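Local structure of phosphoribosylformylglycinamidine cyclo-ligase (5AVM) at residues 51-56 with 160-165; 55-60 with 94-99; 83-88 with 221-226; 170-175 with 237-242; 177-182 with 296-301. The protein probably catalyses the ATP-dependent ring closure of formylglycinamidine ribonucleotide to 5-aminoimidazole ribonucleotide, a step of de novo purine biosynthesis. All coordinates share one frame; numbering follows the deposited sequence.

How the interactions relate
Interactions 1 and 2 lie in one mixed sheet of the N-terminal domain and share V55 and L56 of strand 54-62. Their centres are about 10 Å apart, and V160 CB of interaction 1 packs on A96 CB, 3.7 Å away. Interactions 4 and 5 lie in the C-terminal domain, about 15 Å apart between centres. There A242 N meets V301 O at 2.8 Å, so strands 240-243 and 298-304 run side by side. S163 O of interaction 1 lies 2.8 Å from R170 NH1 of interaction 4. Interaction 3 is central and joins the two domains. P98 of interaction 2 touches its L225, and Y224 OH lies 2.6 Å from P181 O of interaction 5.

Interaction 1: 51-56 with 160-165; sequences LEEPVL and VERSRI
E53 and S163 meet through one carboxylate oxygen. E53 OE1 accepts two bonds from S163: the backbone N at 2.8 Å and the OG at 2.6 Å. The N lies nearly on the line of the C-O bond, while the OG comes from above the carboxylate plane. S163 OG sits between its own backbone N and carbonyl carbon (chi1 49°), on the side where E53 OE1 lies. The E53 carboxylate also stacks on the R162 guanidinium, with OE1 over its centre. E53 OE2 and R162 NH2 are 3.5 Å apart, a salt bridge of charge alone. The backbone of E53 is used as well: its O takes the N-H of R162 at 2.8 Å. These bonds tie the N-terminal end of the modelled chain to the 3-10 turn 162-163 just after strand 150-161. Here strand 54-62, the sheet's outermost within this chain, pairs antiparallel with 150-161. V55 and V160 form a hydrogen-bonded pair, V55 N to V160 O at 2.7 Å and V160 N to V55 O at 3.1 Å. E161 bends back at chi2 (-73°). Its OE2 receives E53 N at 2.8 Å on the syn side, and L51 N adds a weak bond there.

Interaction 2: 55-60 with 94-99; sequences VLVATT and QGAEPL
V57 and Q94 meet through torsions that set the amide beside the valine. In Q94, CG is anti to the carbonyl carbon (chi1 -60°) and CD is anti to CA (chi2 -177°). The chain is extended beyond CG and its amide lies beside V57. In V57, CG1 is anti to the carbonyl carbon (chi1 -67°) and CG2 lies between the backbone N and the carbonyl carbon. The two side chains slide past each other in opposite directions. Q94 OE1 comes to 3.5 Å from V57 CB and also touches CG1. V57 CG2 presses on A96 CB at 3.4 Å, tighter than usual for two carbons. The polar end of Q94 is tied to the strand by a water. That water donates to Q94 OE1 at 2.9 Å and accepts from A58 N at 3.3 Å. Farther along, L56 CD2 and L99 CD1 touch at 4.0 Å, their side chains crossing at about a right angle. The two strands do not pair directly, because strand 150-161 runs between them and bonds to both. V160 of that strand packs on V57 and on A96. L56 and A58 also pack on F100 and L102 of the second subunit. G95, with positive phi, is the C-prime residue of a Schellman motif, which ends helix 79-92 and turns the chain into strand 97-107.

Interaction 3: 83-88 with 221-226; sequences LVNHSV and HRAYLK
N85 and H221 are joined by a short hydrogen bond. N85 ND2 gives its N-H to H221 O at 2.6 Å, with an angle of 160° at the hydrogen. The oxygen lies in the amide plane of N85, and the nitrogen lies nearly in line with the carbonyl bond. This is the tight part. A223 CB packs beside the same amide, 3.5 Å from N85 CG. The other amide atom, N85 OD1, is bonded to H129. Beside the N85 bond, H86 CB sits over the face of the H221 ring, 3.9 Å from its centroid, in a CH-pi contact. H86 CG is anti to its backbone N (chi1 -179°), and the H86 ring lies 4.8 Å from the H221 ring between centroids. The planes are 30° apart and slid so far that they barely overlap. ND1 of both histidines is hydrogen-bonded to T187 OG1, and H221 NE2 to H243. The looser part is apolar: V88 CG1 touches L225 CB at 3.9 Å, the two side chains crossing at about a right angle. R222, partly exposed, points away from helix 79-92 and packs on S183 and H186. The contact joins the two domains. Helix 79-92 lies against strands 97-107 and 150-161 and helix 112-129, while 221-226 leads into helix 225-233, whose L225 also touches P98.

Interaction 4: 170-175 with 237-242; sequences RVREGD and ELHAAA
H239 has a carboxylate at each ring nitrogen. ND1 donates to D175 OD2 at 2.8 Å, and NE2 donates to E237 OE1 at 2.9 Å. With both nitrogens placed as donors, the two carboxylates could favour a protonated ring. The D175 oxygen is met on its syn side, though it is tilted 29° from the ring plane. The carboxylate and ring planes stand 74° apart. R170 O lies over one face of the same ring. D175 OD2 also accepts R172 N at 3.1 Å, which arrives from the opposite face of the carboxylate plane to H239 ND1. That bond spans the type II turn R172 to D175, in the loop leading to strand 176-181. Across from it, strand 240-243, an outermost strand of the C-terminal sheet within this chain, starts with a classic beta bulge, where H239 and A240 both face V303. V171 CG2 packs tightly on A240 CB at 3.3 Å, and V171 also touches V303. At the other end, R170 bends at chi2 and chi3. Its NH2 reaches L238 O at 2.8 Å, a weak bond. A water in the guanidinium plane accepts weakly from R170 NH2 and also from L238 N, at 3.2 Å.

Interaction 5: 177-182 with 296-301; sequences LLALPS and MGLGMV
A179 CB and L298 CD2 touch at 3.5 Å. L298 CG is anti to its carbonyl carbon (chi1 -59°), beside the backbone N. A179 and V301 are a non-hydrogen-bonded antiparallel pair with both side chains on one face of the sheet. On that face V301 CG1 also meets L177 CB at 4.1 Å. L180 and M300 are a hydrogen-bonded pair on the other face. Their CB atoms are 4.4 Å apart, but the M300 side chain runs off from L180 beyond CB. L180 N bonds to M300 O at 2.8 Å. L180 O faces two residues, accepting G299 N at 2.9 Å and, weakly, M300 N. This is a classic beta bulge, and it shifts the register by one residue. P181 and L298 are paired beyond it, but their side chains diverge. The chain also turns a corner at G299, whose N lies 3.6 Å from S182 CB. S182 CB points toward 296-301, and its OG lies 3.0 Å from G297 CA. The hydroxyl is hydrogen-bonded to N295. S182 N gives a bond to G297 O at 3.1 Å, from well above the carbonyl plane. In the C-terminal sheet, strand 298-304 lies between strands 176-181 and 240-243, with V301 bonded to A242. Strand 319-326 borders 176-181 on its far edge. L180 and M300 both pack on F228 of helix 225-233, while L178 packs on helix 306-313.

Interaction 1: 51-56 with 160-165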
# COMPACT_ATOMS: atom_id res chain seq x y z
N LEU B 51 -16.33 3.63 -25.33
CA LEU B 51 -16.18 5.10 -25.57
C LEU B 51 -17.00 5.92 -24.56
O LEU B 51 -18.23 5.86 -24.54
CB LEU B 51 -16.61 5.43 -27.01
CG LEU B 51 -16.33 6.82 -27.60
CD1 LEU B 51 -16.40 6.77 -29.11
CD2 LEU B 51 -17.31 7.84 -27.05
N GLU B 52 -16.30 6.66 -23.70
CA GLU B 52 -16.92 7.50 -22.69
C GLU B 52 -17.55 6.80 -21.47
O GLU B 52 -18.64 7.16 -21.02
CB GLU B 52 -17.96 8.43 -23.34
CG GLU B 52 -18.51 9.51 -22.40
CD GLU B 52 -19.34 10.57 -23.11
OE1 GLU B 52 -20.02 11.35 -22.41
OE2 GLU B 52 -19.30 10.64 -24.36
N GLU B 53 -16.85 5.79 -20.95
CA GLU B 53 -17.30 5.07 -19.76
C GLU B 53 -16.07 4.66 -18.95
O GLU B 53 -15.86 3.48 -18.67
CB GLU B 53 -18.13 3.82 -20.10
CG GLU B 53 -17.99 3.27 -21.53
CD GLU B 53 -18.93 2.10 -21.82
OE1 GLU B 53 -18.67 0.98 -21.32
OE2 GLU B 53 -19.94 2.28 -22.52
N PRO B 54 -15.23 5.64 -18.56
CA PRO B 54 -14.02 5.37 -17.79
C PRO B 54 -14.30 4.94 -16.36
O PRO B 54 -15.13 5.53 -15.67
CB PRO B 54 -13.27 6.69 -17.86
CG PRO B 54 -14.37 7.70 -17.87
CD PRO B 54 -15.36 7.09 -18.84
N VAL B 55 -13.61 3.89 -15.92
CA VAL B 55 -13.77 3.37 -14.57
C VAL B 55 -12.42 3.34 -13.90
O VAL B 55 -11.46 2.78 -14.44
CB VAL B 55 -14.33 1.92 -14.58
CG1 VAL B 55 -14.46 1.40 -13.16
CG2 VAL B 55 -15.68 1.89 -15.30
N LEU B 56 -12.32 3.95 -12.72
CA LEU B 56 -11.07 3.93 -12.00
C LEU B 56 -10.89 2.56 -11.36
O LEU B 56 -11.80 2.02 -10.73
CB LEU B 56 -11.04 5.01 -10.92
CG LEU B 56 -11.02 6.47 -11.38
CD1 LEU B 56 -10.91 7.38 -10.17
CD2 LEU B 56 -9.86 6.71 -12.33
N VAL B 160 -10.16 2.03 -17.19
CA VAL B 160 -10.67 1.09 -18.18
C VAL B 160 -12.11 1.45 -18.54
O VAL B 160 -12.85 1.96 -17.70
CB VAL B 160 -10.62 -0.36 -17.63
CG1 VAL B 160 -11.45 -0.45 -16.36
CG2 VAL B 160 -11.10 -1.35 -18.68
N GLU B 161 -12.51 1.22 -19.79
CA GLU B 161 -13.88 1.51 -20.20
C GLU B 161 -14.71 0.35 -19.65
O GLU B 161 -14.37 -0.81 -19.88
CB GLU B 161 -14.00 1.58 -21.72
CG GLU B 161 -13.18 2.71 -22.34
CD GLU B 161 -13.78 4.09 -22.09
OE1 GLU B 161 -13.05 4.99 -21.64
OE2 GLU B 161 -14.99 4.26 -22.37
N ARG B 162 -15.78 0.68 -18.94
CA ARG B 162 -16.64 -0.32 -18.30
C ARG B 162 -16.97 -1.55 -19.13
O ARG B 162 -16.79 -2.68 -18.66
CB ARG B 162 -17.94 0.34 -17.84
CG ARG B 162 -18.80 -0.52 -16.92
CD ARG B 162 -20.18 -0.68 -17.51
NE ARG B 162 -20.63 0.58 -18.11
CZ ARG B 162 -21.45 0.66 -19.14
NH1 ARG B 162 -21.92 -0.44 -19.71
NH2 ARG B 162 -21.81 1.84 -19.62
N SER B 163 -17.45 -1.36 -20.35
CA SER B 163 -17.80 -2.50 -21.16
C SER B 163 -16.60 -3.27 -21.72
O SER B 163 -16.76 -4.32 -22.34
CB SER B 163 -18.75 -2.07 -22.29
OG SER B 163 -18.26 -0.93 -22.96
N ARG B 164 -15.39 -2.77 -21.47
CA ARG B 164 -14.19 -3.45 -21.95
C ARG B 164 -13.39 -4.07 -20.83
O ARG B 164 -12.22 -4.42 -21.00
CB ARG B 164 -13.32 -2.49 -22.76
CG ARG B 164 -13.88 -2.22 -24.13
CD ARG B 164 -13.09 -1.18 -24.88
NE ARG B 164 -13.73 -0.90 -26.16
CZ ARG B 164 -13.62 0.25 -26.82
NH1 ARG B 164 -12.88 1.23 -26.32
NH2 ARG B 164 -14.25 0.41 -27.97
N ILE B 165 -14.03 -4.20 -19.67
CA ILE B 165 -13.39 -4.80 -18.50
C ILE B 165 -13.33 -6.31 -18.72
O ILE B 165 -14.34 -6.94 -19.06
CB ILE B 165 -14.19 -4.52 -17.19
CG1 ILE B 165 -14.12 -3.04 -16.83
CG2 ILE B 165 -13.63 -5.35 -16.04
CD1 ILE B 165 -14.95 -2.67 -15.64

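Interaction 2: 55-60 with 94-99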
# COMPACT_ATOMS: atom_id res chain seq x y z
N VAL B 55 -13.61 3.89 -15.92
CA VAL B 55 -13.77 3.37 -14.57
C VAL B 55 -12.42 3.34 -13.90
O VAL B 55 -11.46 2.78 -14.44
CB VAL B 55 -14.33 1.92 -14.58
CG1 VAL B 55 -14.46 1.40 -13.16
CG2 VAL B 55 -15.68 1.89 -15.30
N LEU B 56 -12.32 3.95 -12.72
CA LEU B 56 -11.07 3.93 -12.00
C LEU B 56 -10.89 2.56 -11.36
O LEU B 56 -11.80 2.02 -10.73
CB LEU B 56 -11.04 5.01 -10.92
CG LEU B 56 -11.02 6.47 -11.38
CD1 LEU B 56 -10.91 7.38 -10.17
CD2 LEU B 56 -9.86 6.71 -12.33
N VAL B 57 -9.70 2.00 -11.56
CA VAL B 57 -9.35 0.71 -11.00
C VAL B 57 -7.98 0.85 -10.35
O VAL B 57 -7.30 1.86 -10.53
CB VAL B 57 -9.28 -0.39 -12.09
CG1 VAL B 57 -10.66 -0.65 -12.66
CG2 VAL B 57 -8.33 0.03 -13.19
N ALA B 58 -7.59 -0.14 -9.58
CA ALA B 58 -6.29 -0.10 -8.94
C ALA B 58 -5.97 -1.45 -8.32
O ALA B 58 -6.84 -2.32 -8.19
CB ALA B 58 -6.25 1.00 -7.86
N THR B 59 -4.71 -1.60 -7.95
CA THR B 59 -4.23 -2.82 -7.35
C THR B 59 -3.09 -2.40 -6.44
O THR B 59 -2.47 -1.36 -6.66
CB THR B 59 -3.72 -3.80 -8.46
OG1 THR B 59 -3.23 -5.00 -7.86
CG2 THR B 59 -2.61 -3.15 -9.27
N THR B 60 -2.83 -3.18 -5.40
CA THR B 60 -1.72 -2.91 -4.50
C THR B 60 -0.96 -4.24 -4.40
O THR B 60 -1.57 -5.30 -4.31
CB THR B 60 -2.21 -2.42 -3.11
OG1 THR B 60 -1.09 -1.85 -2.41
CG2 THR B 60 -2.82 -3.55 -2.29
N GLN B 94 -7.37 -6.81 -15.61
CA GLN B 94 -8.69 -6.20 -15.49
C GLN B 94 -9.12 -5.55 -16.81
O GLN B 94 -10.30 -5.35 -17.07
CB GLN B 94 -8.67 -5.14 -14.38
CG GLN B 94 -8.30 -5.68 -13.01
CD GLN B 94 -8.38 -4.61 -11.93
OE1 GLN B 94 -9.37 -3.89 -11.81
NE2 GLN B 94 -7.32 -4.51 -11.12
N GLY B 95 -8.13 -5.22 -17.64
CA GLY B 95 -8.37 -4.59 -18.92
C GLY B 95 -8.00 -3.12 -18.90
O GLY B 95 -8.34 -2.37 -19.81
N ALA B 96 -7.28 -2.71 -17.87
CA ALA B 96 -6.92 -1.31 -17.71
C ALA B 96 -5.50 -0.90 -18.05
O ALA B 96 -4.60 -1.73 -18.15
CB ALA B 96 -7.25 -0.86 -16.29
N GLU B 97 -5.32 0.41 -18.24
CA GLU B 97 -4.03 1.03 -18.53
C GLU B 97 -3.62 1.80 -17.27
O GLU B 97 -4.47 2.34 -16.56
CB GLU B 97 -4.12 2.02 -19.70
CG GLU B 97 -4.39 1.40 -21.04
CD GLU B 97 -3.76 2.19 -22.16
OE1 GLU B 97 -2.53 2.06 -22.36
OE2 GLU B 97 -4.49 2.96 -22.83
N PRO B 98 -2.31 1.88 -16.99
CA PRO B 98 -1.84 2.60 -15.81
C PRO B 98 -1.97 4.12 -15.86
O PRO B 98 -1.78 4.72 -16.92
CB PRO B 98 -0.39 2.15 -15.68
CG PRO B 98 0.02 1.96 -17.11
CD PRO B 98 -1.18 1.26 -17.71
N LEU B 99 -2.31 4.73 -14.72
CA LEU B 99 -2.44 6.18 -14.60
C LEU B 99 -1.32 6.78 -13.74
O LEU B 99 -0.84 7.88 -14.01
CB LEU B 99 -3.80 6.57 -14.00
CG LEU B 99 -5.04 6.60 -14.90
CD1 LEU B 99 -6.28 6.92 -14.06
CD2 LEU B 99 -4.85 7.64 -16.00
O HOH W 1 -9.95 -2.44 -9.33

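Interaction 3: 83-88 with 221-226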
# COMPACT_ATOMS: atom_id res chain seq x y z
N LEU B 83 8.29 -4.74 -8.78
CA LEU B 83 7.06 -4.21 -8.20
C LEU B 83 6.14 -3.53 -9.22
O LEU B 83 4.96 -3.85 -9.32
CB LEU B 83 7.40 -3.20 -7.09
CG LEU B 83 6.20 -2.55 -6.41
CD1 LEU B 83 5.21 -3.62 -5.94
CD2 LEU B 83 6.69 -1.71 -5.25
N VAL B 84 6.70 -2.59 -9.97
CA VAL B 84 5.95 -1.85 -10.97
C VAL B 84 5.36 -2.78 -12.04
O VAL B 84 4.17 -2.69 -12.36
CB VAL B 84 6.85 -0.78 -11.63
CG1 VAL B 84 6.16 -0.16 -12.83
CG2 VAL B 84 7.17 0.29 -10.60
N ASN B 85 6.19 -3.67 -12.58
CA ASN B 85 5.73 -4.61 -13.60
C ASN B 85 4.68 -5.58 -13.08
O ASN B 85 3.78 -5.96 -13.83
CB ASN B 85 6.91 -5.38 -14.17
CG ASN B 85 7.79 -4.52 -15.04
OD1 ASN B 85 7.54 -3.32 -15.17
ND2 ASN B 85 8.81 -5.11 -15.65
N HIS B 86 4.80 -5.98 -11.82
CA HIS B 86 3.83 -6.89 -11.22
C HIS B 86 2.53 -6.11 -11.05
O HIS B 86 1.44 -6.64 -11.22
CB HIS B 86 4.36 -7.38 -9.87
CG HIS B 86 3.46 -8.34 -9.16
ND1 HIS B 86 3.95 -9.34 -8.34
CD2 HIS B 86 2.12 -8.42 -9.08
CE1 HIS B 86 2.94 -9.99 -7.79
NE2 HIS B 86 1.82 -9.45 -8.22
N SER B 87 2.67 -4.83 -10.71
CA SER B 87 1.51 -3.95 -10.52
C SER B 87 0.82 -3.68 -11.86
O SER B 87 -0.41 -3.67 -11.94
CB SER B 87 1.96 -2.61 -9.90
OG SER B 87 2.55 -2.79 -8.62
N VAL B 88 1.61 -3.47 -12.90
CA VAL B 88 1.06 -3.22 -14.23
C VAL B 88 0.25 -4.42 -14.72
O VAL B 88 -0.83 -4.25 -15.28
CB VAL B 88 2.20 -2.91 -15.24
CG1 VAL B 88 1.66 -2.90 -16.66
CG2 VAL B 88 2.82 -1.56 -14.92
N HIS B 221 10.40 -8.97 -12.95
CA HIS B 221 9.07 -9.45 -13.29
C HIS B 221 8.77 -8.79 -14.65
O HIS B 221 8.99 -7.59 -14.81
CB HIS B 221 8.08 -8.97 -12.23
CG HIS B 221 6.71 -9.57 -12.34
ND1 HIS B 221 6.18 -10.39 -11.37
CD2 HIS B 221 5.76 -9.47 -13.30
CE1 HIS B 221 4.97 -10.77 -11.72
NE2 HIS B 221 4.69 -10.22 -12.89
N ARG B 222 8.29 -9.56 -15.62
CA ARG B 222 8.01 -9.02 -16.95
C ARG B 222 6.64 -8.35 -17.09
O ARG B 222 5.61 -8.91 -16.69
CB ARG B 222 8.14 -10.14 -17.98
CG ARG B 222 7.96 -9.71 -19.42
CD ARG B 222 8.44 -10.80 -20.36
NE ARG B 222 9.89 -10.98 -20.25
CZ ARG B 222 10.57 -12.01 -20.76
NH1 ARG B 222 9.94 -12.97 -21.42
NH2 ARG B 222 11.89 -12.07 -20.61
N ALA B 223 6.62 -7.15 -17.66
CA ALA B 223 5.39 -6.40 -17.89
C ALA B 223 4.85 -6.70 -19.28
O ALA B 223 5.62 -6.81 -20.24
CB ALA B 223 5.65 -4.91 -17.76
N TYR B 224 3.53 -6.82 -19.40
CA TYR B 224 2.90 -7.11 -20.68
C TYR B 224 2.07 -5.94 -21.22
O TYR B 224 1.14 -6.14 -22.00
CB TYR B 224 2.02 -8.35 -20.55
CG TYR B 224 2.82 -9.55 -20.13
CD1 TYR B 224 3.78 -10.11 -20.98
CD2 TYR B 224 2.70 -10.08 -18.85
CE1 TYR B 224 4.59 -11.15 -20.56
CE2 TYR B 224 3.50 -11.12 -18.42
CZ TYR B 224 4.45 -11.65 -19.27
OH TYR B 224 5.25 -12.67 -18.83
N LEU B 225 2.43 -4.73 -20.81
CA LEU B 225 1.70 -3.54 -21.26
C LEU B 225 1.86 -3.37 -22.78
O LEU B 225 0.87 -3.16 -23.49
CB LEU B 225 2.20 -2.29 -20.50
CG LEU B 225 1.47 -0.95 -20.72
CD1 LEU B 225 -0.03 -1.12 -20.54
CD2 LEU B 225 2.02 0.09 -19.74
N LYS B 226 3.10 -3.47 -23.26
CA LYS B 226 3.38 -3.33 -24.68
C LYS B 226 2.53 -4.33 -25.47
O LYS B 226 1.92 -3.99 -26.48
CB LYS B 226 4.88 -3.54 -24.91
CG LYS B 226 5.73 -2.64 -24.00
CD LYS B 226 7.24 -2.85 -24.13
CE LYS B 226 7.82 -2.23 -25.40
NZ LYS B 226 9.30 -2.39 -25.47

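Interaction 4: 170-175 with 237-242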
# COMPACT_ATOMS: atom_id res chain seq x y z
N ARG B 170 -17.36 -12.86 -19.18
CA ARG B 170 -17.25 -12.69 -20.63
C ARG B 170 -16.71 -13.98 -21.23
O ARG B 170 -16.81 -14.20 -22.44
CB ARG B 170 -16.30 -11.55 -20.99
CG ARG B 170 -16.38 -10.37 -20.06
CD ARG B 170 -16.33 -9.07 -20.82
NE ARG B 170 -15.48 -9.12 -22.00
CZ ARG B 170 -15.16 -8.06 -22.73
NH1 ARG B 170 -15.61 -6.86 -22.38
NH2 ARG B 170 -14.40 -8.18 -23.81
N VAL B 171 -16.13 -14.81 -20.38
CA VAL B 171 -15.57 -16.08 -20.82
C VAL B 171 -16.67 -17.07 -21.22
O VAL B 171 -17.65 -17.27 -20.49
CB VAL B 171 -14.70 -16.72 -19.72
CG1 VAL B 171 -14.35 -18.14 -20.09
CG2 VAL B 171 -13.44 -15.90 -19.51
N ARG B 172 -16.50 -17.68 -22.39
CA ARG B 172 -17.44 -18.66 -22.91
C ARG B 172 -16.70 -19.98 -23.08
O ARG B 172 -15.46 -20.00 -23.08
CB ARG B 172 -17.99 -18.18 -24.25
CG ARG B 172 -18.67 -16.81 -24.20
CD ARG B 172 -20.08 -16.89 -23.64
NE ARG B 172 -21.01 -17.46 -24.60
CZ ARG B 172 -22.32 -17.62 -24.39
NH1 ARG B 172 -22.86 -17.25 -23.24
NH2 ARG B 172 -23.09 -18.14 -25.34
N GLU B 173 -17.43 -21.08 -23.20
CA GLU B 173 -16.78 -22.37 -23.37
C GLU B 173 -16.22 -22.48 -24.78
O GLU B 173 -16.94 -22.24 -25.76
CB GLU B 173 -17.77 -23.51 -23.13
CG GLU B 173 -17.11 -24.88 -23.24
CD GLU B 173 -18.11 -25.99 -23.53
OE1 GLU B 173 -19.09 -26.14 -22.77
OE2 GLU B 173 -17.90 -26.72 -24.53
N GLY B 174 -14.95 -22.85 -24.88
CA GLY B 174 -14.32 -22.98 -26.18
C GLY B 174 -13.22 -21.98 -26.42
O GLY B 174 -12.53 -22.03 -27.44
N ASP B 175 -13.05 -21.04 -25.49
CA ASP B 175 -12.00 -20.05 -25.65
C ASP B 175 -10.63 -20.71 -25.67
O ASP B 175 -10.44 -21.81 -25.14
CB ASP B 175 -12.03 -19.02 -24.52
CG ASP B 175 -13.13 -18.01 -24.68
OD1 ASP B 175 -13.45 -17.66 -25.84
OD2 ASP B 175 -13.67 -17.54 -23.65
N GLU B 237 -10.43 -9.31 -29.72
CA GLU B 237 -11.40 -9.66 -28.68
C GLU B 237 -10.79 -10.49 -27.55
O GLU B 237 -10.39 -11.64 -27.76
CB GLU B 237 -12.58 -10.45 -29.29
CG GLU B 237 -13.69 -10.79 -28.28
CD GLU B 237 -14.79 -11.69 -28.86
OE1 GLU B 237 -15.81 -11.89 -28.16
OE2 GLU B 237 -14.65 -12.19 -29.99
N LEU B 238 -10.73 -9.90 -26.36
CA LEU B 238 -10.20 -10.58 -25.18
C LEU B 238 -11.36 -10.75 -24.21
O LEU B 238 -12.15 -9.83 -24.03
CB LEU B 238 -9.11 -9.74 -24.51
CG LEU B 238 -7.70 -9.73 -25.10
CD1 LEU B 238 -7.13 -11.13 -25.06
CD2 LEU B 238 -7.71 -9.20 -26.52
N HIS B 239 -11.47 -11.92 -23.59
CA HIS B 239 -12.54 -12.17 -22.63
C HIS B 239 -12.09 -11.98 -21.19
O HIS B 239 -12.69 -11.21 -20.43
CB HIS B 239 -13.10 -13.58 -22.80
CG HIS B 239 -13.87 -13.78 -24.06
ND1 HIS B 239 -14.55 -14.94 -24.34
CD2 HIS B 239 -14.06 -12.95 -25.12
CE1 HIS B 239 -15.13 -14.83 -25.52
NE2 HIS B 239 -14.85 -13.63 -26.02
N ALA B 240 -11.05 -12.71 -20.81
CA ALA B 240 -10.51 -12.64 -19.46
C ALA B 240 -9.00 -12.76 -19.54
O ALA B 240 -8.43 -12.91 -20.62
CB ALA B 240 -11.09 -13.74 -18.59
N ALA B 241 -8.34 -12.68 -18.39
CA ALA B 241 -6.90 -12.79 -18.34
C ALA B 241 -6.49 -13.07 -16.92
O ALA B 241 -7.17 -12.66 -15.97
CB ALA B 241 -6.24 -11.49 -18.84
N ALA B 242 -5.39 -13.79 -16.77
CA ALA B 242 -4.90 -14.13 -15.45
C ALA B 242 -3.43 -13.84 -15.36
O ALA B 242 -2.67 -14.21 -16.24
CB ALA B 242 -5.17 -15.60 -15.15
O HOH W 2 -12.34 -7.22 -25.97

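Interaction 5: 177-182 with 296-301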
# COMPACT_ATOMS: atom_id res chain seq x y z
N LEU B 177 -6.55 -20.61 -24.66
CA LEU B 177 -5.73 -20.12 -23.57
C LEU B 177 -4.41 -19.69 -24.19
O LEU B 177 -3.63 -20.52 -24.65
CB LEU B 177 -5.50 -21.21 -22.52
CG LEU B 177 -6.72 -21.90 -21.92
CD1 LEU B 177 -6.27 -22.81 -20.80
CD2 LEU B 177 -7.71 -20.88 -21.39
N LEU B 178 -4.17 -18.39 -24.22
CA LEU B 178 -2.95 -17.84 -24.79
C LEU B 178 -2.07 -17.34 -23.66
O LEU B 178 -2.44 -16.43 -22.92
CB LEU B 178 -3.30 -16.70 -25.75
CG LEU B 178 -2.29 -16.19 -26.78
CD1 LEU B 178 -3.05 -15.31 -27.76
CD2 LEU B 178 -1.15 -15.41 -26.13
N ALA B 179 -0.89 -17.94 -23.51
CA ALA B 179 0.02 -17.54 -22.46
C ALA B 179 1.12 -16.66 -23.00
O ALA B 179 1.62 -16.87 -24.10
CB ALA B 179 0.62 -18.77 -21.81
N LEU B 180 1.47 -15.64 -22.22
CA LEU B 180 2.55 -14.73 -22.57
C LEU B 180 3.68 -15.21 -21.67
O LEU B 180 3.48 -15.41 -20.46
CB LEU B 180 2.16 -13.29 -22.25
CG LEU B 180 0.91 -12.79 -22.98
CD1 LEU B 180 0.74 -11.31 -22.71
CD2 LEU B 180 1.05 -13.06 -24.49
N PRO B 181 4.88 -15.42 -22.24
CA PRO B 181 6.07 -15.90 -21.53
C PRO B 181 6.60 -15.09 -20.36
O PRO B 181 6.82 -13.89 -20.46
CB PRO B 181 7.09 -16.03 -22.66
CG PRO B 181 6.72 -14.90 -23.57
CD PRO B 181 5.21 -15.03 -23.62
N SER B 182 6.82 -15.79 -19.25
CA SER B 182 7.37 -15.16 -18.05
C SER B 182 8.87 -15.06 -18.25
O SER B 182 9.44 -15.76 -19.09
CB SER B 182 7.06 -16.01 -16.81
OG SER B 182 7.84 -17.19 -16.77
N MET B 296 5.92 -21.43 -13.86
CA MET B 296 6.33 -22.41 -14.87
C MET B 296 6.44 -21.84 -16.28
O MET B 296 6.29 -22.56 -17.25
CB MET B 296 5.35 -23.58 -14.87
CG MET B 296 5.20 -24.26 -13.52
SD MET B 296 6.69 -25.13 -13.01
CE MET B 296 7.70 -23.85 -12.49
N GLY B 297 6.71 -20.54 -16.38
CA GLY B 297 6.83 -19.91 -17.68
C GLY B 297 5.56 -19.23 -18.14
O GLY B 297 5.53 -18.59 -19.19
N LEU B 298 4.49 -19.38 -17.36
CA LEU B 298 3.20 -18.76 -17.69
C LEU B 298 3.13 -17.41 -16.99
O LEU B 298 2.70 -17.32 -15.84
CB LEU B 298 2.06 -19.67 -17.21
CG LEU B 298 2.06 -21.08 -17.81
CD1 LEU B 298 1.10 -21.96 -17.06
CD2 LEU B 298 1.69 -21.01 -19.28
N GLY B 299 3.56 -16.35 -17.68
CA GLY B 299 3.54 -15.02 -17.10
C GLY B 299 2.12 -14.49 -17.00
O GLY B 299 1.75 -13.83 -16.02
N MET B 300 1.32 -14.77 -18.02
CA MET B 300 -0.08 -14.36 -18.06
C MET B 300 -0.83 -15.29 -18.99
O MET B 300 -0.29 -15.73 -19.99
CB MET B 300 -0.23 -12.92 -18.59
CG MET B 300 -0.07 -11.85 -17.53
SD MET B 300 -0.93 -10.33 -18.00
CE MET B 300 -2.61 -10.81 -17.72
N VAL B 301 -2.07 -15.61 -18.64
CA VAL B 301 -2.89 -16.48 -19.48
C VAL B 301 -4.07 -15.66 -19.97
O VAL B 301 -4.74 -14.97 -19.20
CB VAL B 301 -3.42 -17.72 -18.71
CG1 VAL B 301 -4.23 -18.61 -19.65
CG2 VAL B 301 -2.26 -18.51 -18.10